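PDB 2A61: transcriptional regulator Tm0710 from Thermotoga maritima, which probably binds DNA as a dimeric winged-helix transcriptional regulator of the MarR family. Local coordinates for residues 72-80 / 90-100. Sequence-based numbering, arbitrary orientation.
Sequences EADGYLTRT and FLVITRKGEEV
T94 OG1 donates to G75 O at 2.6 Å and accepts from G97 N at 3.1 Å. T94 is thus the N-cap of helix 95-119, its hydroxyl making the capping bond while also reaching the Schellman motif at G75 that ends helix 61-73. Its chi1 of 59° turns OG1 to both partners and leaves CG2 to pack 3.8 Å from L77 C. Without that hydroxyl, as with an alanine here, G75 O and G97 N would probably lose their shared mate and the cap would weaken. Beside it, the extended K96 chain carries NZ to D74 O, 2.7 Å away with a C=O...NZ angle of 170°; NZ also lies off-centre over the Y76 ring, 4.6 Å from its centroid, a cation-pi contact. V100 CG2 packs 3.5 Å from Y76 CE1, while G97 CA lies at the ring edge. In the antiparallel pairing, T78 N to V92 O spans 2.8 Å, and T80 exchanges two bonds with F90. T78 CG2 meets V92 CG2 on one face; on the other, L91 CD2 lies 4.0 Å from E72 CD, whose carboxylate R79 grips side-on through NE and NH2, bracing strand to helix. Backbone bonds thus zip the presumed wing, and side-chain-to-carbonyl bonds join the two helix ends at its base.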
ATOM      1  N   GLU A  72       4.885 -21.692  -0.922  1.00 17.35           N
ATOM      2  CA  GLU A  72       4.646 -23.043  -0.360  1.00 18.85           C
ATOM      3  C   GLU A  72       5.947 -23.863  -0.368  1.00 18.37           C
ATOM      4  O   GLU A  72       6.337 -24.427   0.657  1.00 17.55           O
ATOM      5  CB  GLU A  72       3.567 -23.768  -1.187  1.00 17.50           C
ATOM      6  CG  GLU A  72       2.137 -23.258  -0.905  1.00 20.20           C
ATOM      7  CD  GLU A  72       1.086 -24.175  -1.503  1.00 22.46           C
ATOM      8  OE1 GLU A  72       0.915 -24.146  -2.747  1.00 24.16           O
ATOM      9  OE2 GLU A  72       0.468 -24.968  -0.725  1.00 25.84           O
ATOM     10  N   ALA A  73       6.643 -23.875  -1.504  1.00 18.76           N
ATOM     11  CA  ALA A  73       7.916 -24.647  -1.582  1.00 20.44           C
ATOM     12  C   ALA A  73       8.945 -24.122  -0.578  1.00 20.66           C
ATOM     13  O   ALA A  73       9.695 -24.913   0.020  1.00 21.23           O
ATOM     14  CB  ALA A  73       8.510 -24.603  -3.036  1.00 21.16           C
ATOM     15  N   ASP A  74       8.999 -22.794  -0.401  1.00 20.67           N
ATOM     16  CA  ASP A  74       9.961 -22.186   0.545  1.00 21.12           C
ATOM     17  C   ASP A  74       9.517 -22.117   2.017  1.00 20.18           C
ATOM     18  O   ASP A  74      10.261 -21.626   2.860  1.00 20.18           O
ATOM     19  CB  ASP A  74      10.448 -20.807   0.043  1.00 22.01           C
ATOM     20  CG  ASP A  74      11.134 -20.872  -1.349  1.00 25.03           C
ATOM     21  OD1 ASP A  74      11.753 -21.908  -1.694  1.00 29.54           O
ATOM     22  OD2 ASP A  74      11.044 -19.883  -2.099  1.00 27.93           O
ATOM     23  N   GLY A  75       8.324 -22.633   2.323  1.00 20.02           N
ATOM     24  CA  GLY A  75       7.848 -22.783   3.702  1.00 18.51           C
ATOM     25  C   GLY A  75       7.156 -21.573   4.304  1.00 18.58           C
ATOM     26  O   GLY A  75       7.049 -21.498   5.530  1.00 19.32           O
ATOM     27  N   TYR A  76       6.736 -20.609   3.475  1.00 17.49           N
ATOM     28  CA  TYR A  76       6.015 -19.389   3.975  1.00 17.37           C
ATOM     29  C   TYR A  76       4.481 -19.510   4.050  1.00 17.70           C
ATOM     30  O   TYR A  76       3.815 -18.867   4.901  1.00 16.94           O
ATOM     31  CB  TYR A  76       6.401 -18.161   3.120  1.00 16.80           C
ATOM     32  CG  TYR A  76       7.874 -17.863   3.172  1.00 18.44           C
ATOM     33  CD1 TYR A  76       8.448 -17.337   4.330  1.00 19.04           C
ATOM     34  CD2 TYR A  76       8.714 -18.139   2.078  1.00 20.34           C
ATOM     35  CE1 TYR A  76       9.795 -17.076   4.404  1.00 18.91           C
ATOM     36  CE2 TYR A  76      10.098 -17.877   2.155  1.00 20.84           C
ATOM     37  CZ  TYR A  76      10.612 -17.343   3.321  1.00 19.71           C
ATOM     38  OH  TYR A  76      11.949 -17.085   3.467  1.00 19.25           O
ATOM     39  N   LEU A  77       3.952 -20.364   3.175  1.00 17.17           N
ATOM     40  CA  LEU A  77       2.551 -20.708   3.097  1.00 18.60           C
ATOM     41  C   LEU A  77       2.380 -22.227   3.141  1.00 19.20           C
ATOM     42  O   LEU A  77       3.273 -22.978   2.779  1.00 18.13           O
ATOM     43  CB  LEU A  77       1.949 -20.231   1.763  1.00 18.14           C
ATOM     44  CG  LEU A  77       1.704 -18.720   1.671  1.00 18.22           C
ATOM     45  CD1 LEU A  77       0.960 -18.373   0.408  1.00 15.83           C
ATOM     46  CD2 LEU A  77       0.909 -18.252   2.847  1.00 17.44           C
ATOM     47  N   THR A  78       1.208 -22.654   3.551  1.00 18.64           N
ATOM     48  CA  THR A  78       0.775 -24.039   3.358  1.00 19.30           C
ATOM     49  C   THR A  78      -0.672 -23.990   2.899  1.00 20.18           C
ATOM     50  O   THR A  78      -1.161 -22.907   2.493  1.00 20.64           O
ATOM     51  CB  THR A  78       1.095 -24.945   4.595  1.00 18.41           C
ATOM     52  OG1 THR A  78       0.855 -26.310   4.261  1.00 22.09           O
ATOM     53  CG2 THR A  78       0.298 -24.565   5.861  1.00 19.53           C
ATOM     54  N   ARG A  79      -1.360 -25.125   2.971  1.00 20.22           N
ATOM     55  CA  ARG A  79      -2.639 -25.339   2.329  1.00 20.99           C
ATOM     56  C   ARG A  79      -3.515 -26.149   3.312  1.00 21.46           C
ATOM     57  O   ARG A  79      -3.003 -26.958   4.077  1.00 20.21           O
ATOM     58  CB  ARG A  79      -2.328 -26.242   1.150  1.00 22.85           C
ATOM     59  CG  ARG A  79      -3.296 -26.292   0.063  1.00 26.04           C
ATOM     60  CD  ARG A  79      -2.597 -27.072  -1.025  1.00 25.98           C
ATOM     61  NE  ARG A  79      -1.891 -26.182  -1.935  1.00 23.44           N
ATOM     62  CZ  ARG A  79      -2.120 -26.138  -3.241  1.00 23.30           C
ATOM     63  NH1 ARG A  79      -3.004 -26.953  -3.790  1.00 25.34           N
ATOM     64  NH2 ARG A  79      -1.480 -25.264  -3.991  1.00 26.57           N
ATOM     65  N   THR A  80      -4.827 -25.927   3.262  1.00 21.40           N
ATOM     66  CA  THR A  80      -5.804 -26.736   3.976  1.00 21.88           C
ATOM     67  C   THR A  80      -7.114 -26.859   3.146  1.00 21.15           C
ATOM     68  O   THR A  80      -7.503 -25.929   2.428  1.00 20.13           O
ATOM     69  CB  THR A  80      -6.018 -26.201   5.433  1.00 23.31           C
ATOM     70  OG1 THR A  80      -6.831 -27.119   6.178  1.00 25.57           O
ATOM     71  CG2 THR A  80      -6.643 -24.786   5.422  1.00 23.43           C
ATOM     72  N   PHE A  90      -7.741 -23.685   0.841  1.00 18.47           N
ATOM     73  CA  PHE A  90      -7.360 -22.360   1.331  1.00 18.41           C
ATOM     74  C   PHE A  90      -5.859 -22.349   1.488  1.00 18.32           C
ATOM     75  O   PHE A  90      -5.258 -23.383   1.810  1.00 18.24           O
ATOM     76  CB  PHE A  90      -7.974 -22.028   2.711  1.00 17.69           C
ATOM     77  CG  PHE A  90      -9.489 -21.819   2.698  1.00 18.47           C
ATOM     78  CD1 PHE A  90     -10.038 -20.542   2.576  1.00 18.20           C
ATOM     79  CD2 PHE A  90     -10.347 -22.910   2.842  1.00 18.96           C
ATOM     80  CE1 PHE A  90     -11.450 -20.357   2.593  1.00 16.44           C
ATOM     81  CE2 PHE A  90     -11.742 -22.727   2.857  1.00 17.22           C
ATOM     82  CZ  PHE A  90     -12.269 -21.451   2.735  1.00 17.35           C
ATOM     83  N   LEU A  91      -5.258 -21.181   1.245  1.00 17.92           N
ATOM     84  CA  LEU A  91      -3.862 -20.948   1.611  1.00 18.79           C
ATOM     85  C   LEU A  91      -3.782 -20.353   2.995  1.00 17.58           C
ATOM     86  O   LEU A  91      -4.515 -19.397   3.315  1.00 17.69           O
ATOM     87  CB  LEU A  91      -3.156 -20.053   0.560  1.00 18.51           C
ATOM     88  CG  LEU A  91      -3.255 -20.904  -0.737  1.00 21.56           C
ATOM     89  CD1 LEU A  91      -3.657 -20.156  -1.986  1.00 24.17           C
ATOM     90  CD2 LEU A  91      -2.078 -21.856  -0.898  1.00 19.49           C
ATOM     91  N   VAL A  92      -2.921 -20.927   3.819  1.00 17.03           N
ATOM     92  CA  VAL A  92      -2.741 -20.464   5.192  1.00 17.73           C
ATOM     93  C   VAL A  92      -1.261 -20.168   5.446  1.00 17.82           C
ATOM     94  O   VAL A  92      -0.403 -20.702   4.789  1.00 16.28           O
ATOM     95  CB  VAL A  92      -3.289 -21.454   6.251  1.00 18.19           C
ATOM     96  CG1 VAL A  92      -4.854 -21.552   6.164  1.00 17.66           C
ATOM     97  CG2 VAL A  92      -2.760 -22.825   6.054  1.00 18.57           C
ATOM     98  N   ILE A  93      -0.977 -19.325   6.432  1.00 17.73           N
ATOM     99  CA  ILE A  93       0.399 -18.898   6.672  1.00 18.61           C
ATOM    100  C   ILE A  93       1.052 -19.856   7.667  1.00 19.50           C
ATOM    101  O   ILE A  93       0.377 -20.437   8.527  1.00 20.44           O
ATOM    102  CB  ILE A  93       0.428 -17.420   7.184  1.00 18.32           C
ATOM    103  CG1 ILE A  93       1.814 -16.768   7.071  1.00 17.42           C
ATOM    104  CG2 ILE A  93      -0.159 -17.308   8.621  1.00 20.89           C
ATOM    105  CD1 ILE A  93       1.812 -15.205   7.129  1.00 15.29           C
ATOM    106  N   THR A  94       2.359 -20.010   7.556  1.00 18.95           N
ATOM    107  CA  THR A  94       3.136 -20.805   8.500  1.00 19.26           C
ATOM    108  C   THR A  94       3.818 -19.874   9.514  1.00 20.34           C
ATOM    109  O   THR A  94       3.780 -18.661   9.363  1.00 18.99           O
ATOM    110  CB  THR A  94       4.263 -21.604   7.775  1.00 19.34           C
ATOM    111  OG1 THR A  94       5.126 -20.696   7.108  1.00 17.81           O
ATOM    112  CG2 THR A  94       3.705 -22.556   6.731  1.00 15.71           C
ATOM    113  N   ARG A  95       4.467 -20.461  10.523  1.00 20.82           N
ATOM    114  CA  ARG A  95       5.276 -19.712  11.449  1.00 22.67           C
ATOM    115  C   ARG A  95       6.343 -18.905  10.750  1.00 22.05           C
ATOM    116  O   ARG A  95       6.599 -17.738  11.101  1.00 21.22           O
ATOM    117  CB  ARG A  95       6.016 -20.668  12.375  1.00 24.83           C
ATOM    118  CG  ARG A  95       5.967 -20.320  13.834  1.00 29.68           C
ATOM    119  CD  ARG A  95       6.612 -19.004  14.244  1.00 34.47           C
ATOM    120  NE  ARG A  95       5.576 -17.995  14.485  1.00 37.71           N
ATOM    121  CZ  ARG A  95       5.774 -16.766  14.972  1.00 39.30           C
ATOM    122  NH1 ARG A  95       7.001 -16.327  15.328  1.00 36.39           N
ATOM    123  NH2 ARG A  95       4.715 -15.966  15.093  1.00 37.62           N
ATOM    124  N   LYS A  96       7.013 -19.551   9.796  1.00 21.32           N
ATOM    125  CA  LYS A  96       8.048 -18.907   9.027  1.00 21.56           C
ATOM    126  C   LYS A  96       7.506 -17.713   8.247  1.00 20.53           C
ATOM    127  O   LYS A  96       8.174 -16.685   8.146  1.00 20.11           O
ATOM    128  CB  LYS A  96       8.673 -19.900   8.077  1.00 22.14           C
ATOM    129  CG  LYS A  96       9.905 -19.358   7.373  1.00 24.28           C
ATOM    130  CD  LYS A  96      10.507 -20.427   6.489  1.00 28.75           C
ATOM    131  CE  LYS A  96      11.748 -19.920   5.738  1.00 28.55           C
ATOM    132  NZ  LYS A  96      12.089 -20.959   4.754  1.00 28.52           N
ATOM    133  N   GLY A  97       6.316 -17.874   7.671  1.00 19.60           N
ATOM    134  CA  GLY A  97       5.610 -16.763   6.998  1.00 18.66           C
ATOM    135  C   GLY A  97       5.311 -15.622   7.971  1.00 18.59           C
ATOM    136  O   GLY A  97       5.481 -14.455   7.613  1.00 18.27           O
ATOM    137  N   GLU A  98       4.903 -15.955   9.207  1.00 17.76           N
ATOM    138  CA  GLU A  98       4.622 -14.938  10.221  1.00 18.60           C
ATOM    139  C   GLU A  98       5.859 -14.141  10.573  1.00 17.78           C
ATOM    140  O   GLU A  98       5.768 -12.928  10.733  1.00 17.19           O
ATOM    141  CB  GLU A  98       4.046 -15.555  11.495  1.00 18.31           C
ATOM    142  CG  GLU A  98       2.619 -16.042  11.326  1.00 20.86           C
ATOM    143  CD  GLU A  98       2.023 -16.563  12.639  1.00 25.66           C
ATOM    144  OE1 GLU A  98       2.687 -17.358  13.317  1.00 32.58           O
ATOM    145  OE2 GLU A  98       0.895 -16.166  12.955  1.00 32.26           O
ATOM    146  N   GLU A  99       6.998 -14.822  10.682  1.00 18.19           N
ATOM    147  CA  GLU A  99       8.255 -14.171  11.066  1.00 21.03           C
ATOM    148  C   GLU A  99       8.619 -13.073  10.071  1.00 19.26           C
ATOM    149  O   GLU A  99       9.243 -12.110  10.433  1.00 21.71           O
ATOM    150  CB  GLU A  99       9.411 -15.188  11.170  1.00 21.70           C
ATOM    151  CG  GLU A  99       9.321 -16.061  12.415  1.00 23.20           C
ATOM    152  CD  GLU A  99      10.127 -17.360  12.342  1.00 26.09           C
ATOM    153  OE1 GLU A  99      10.769 -17.661  11.299  1.00 28.52           O
ATOM    154  OE2 GLU A  99      10.118 -18.087  13.368  1.00 32.65           O
ATOM    155  N   VAL A 100       8.275 -13.268   8.813  1.00 18.89           N
ATOM    156  CA  VAL A 100       8.554 -12.289   7.765  1.00 18.46           C
ATOM    157  C   VAL A 100       7.745 -11.000   8.119  1.00 17.31           C
ATOM    158  O   VAL A 100       8.332  -9.938   8.241  1.00 16.42           O
ATOM    159  CB  VAL A 100       8.124 -12.793   6.377  1.00 17.24           C
ATOM    160  CG1 VAL A 100       8.318 -11.661   5.322  1.00 18.42           C
ATOM    161  CG2 VAL A 100       8.878 -14.077   5.962  1.00 18.67           C
TER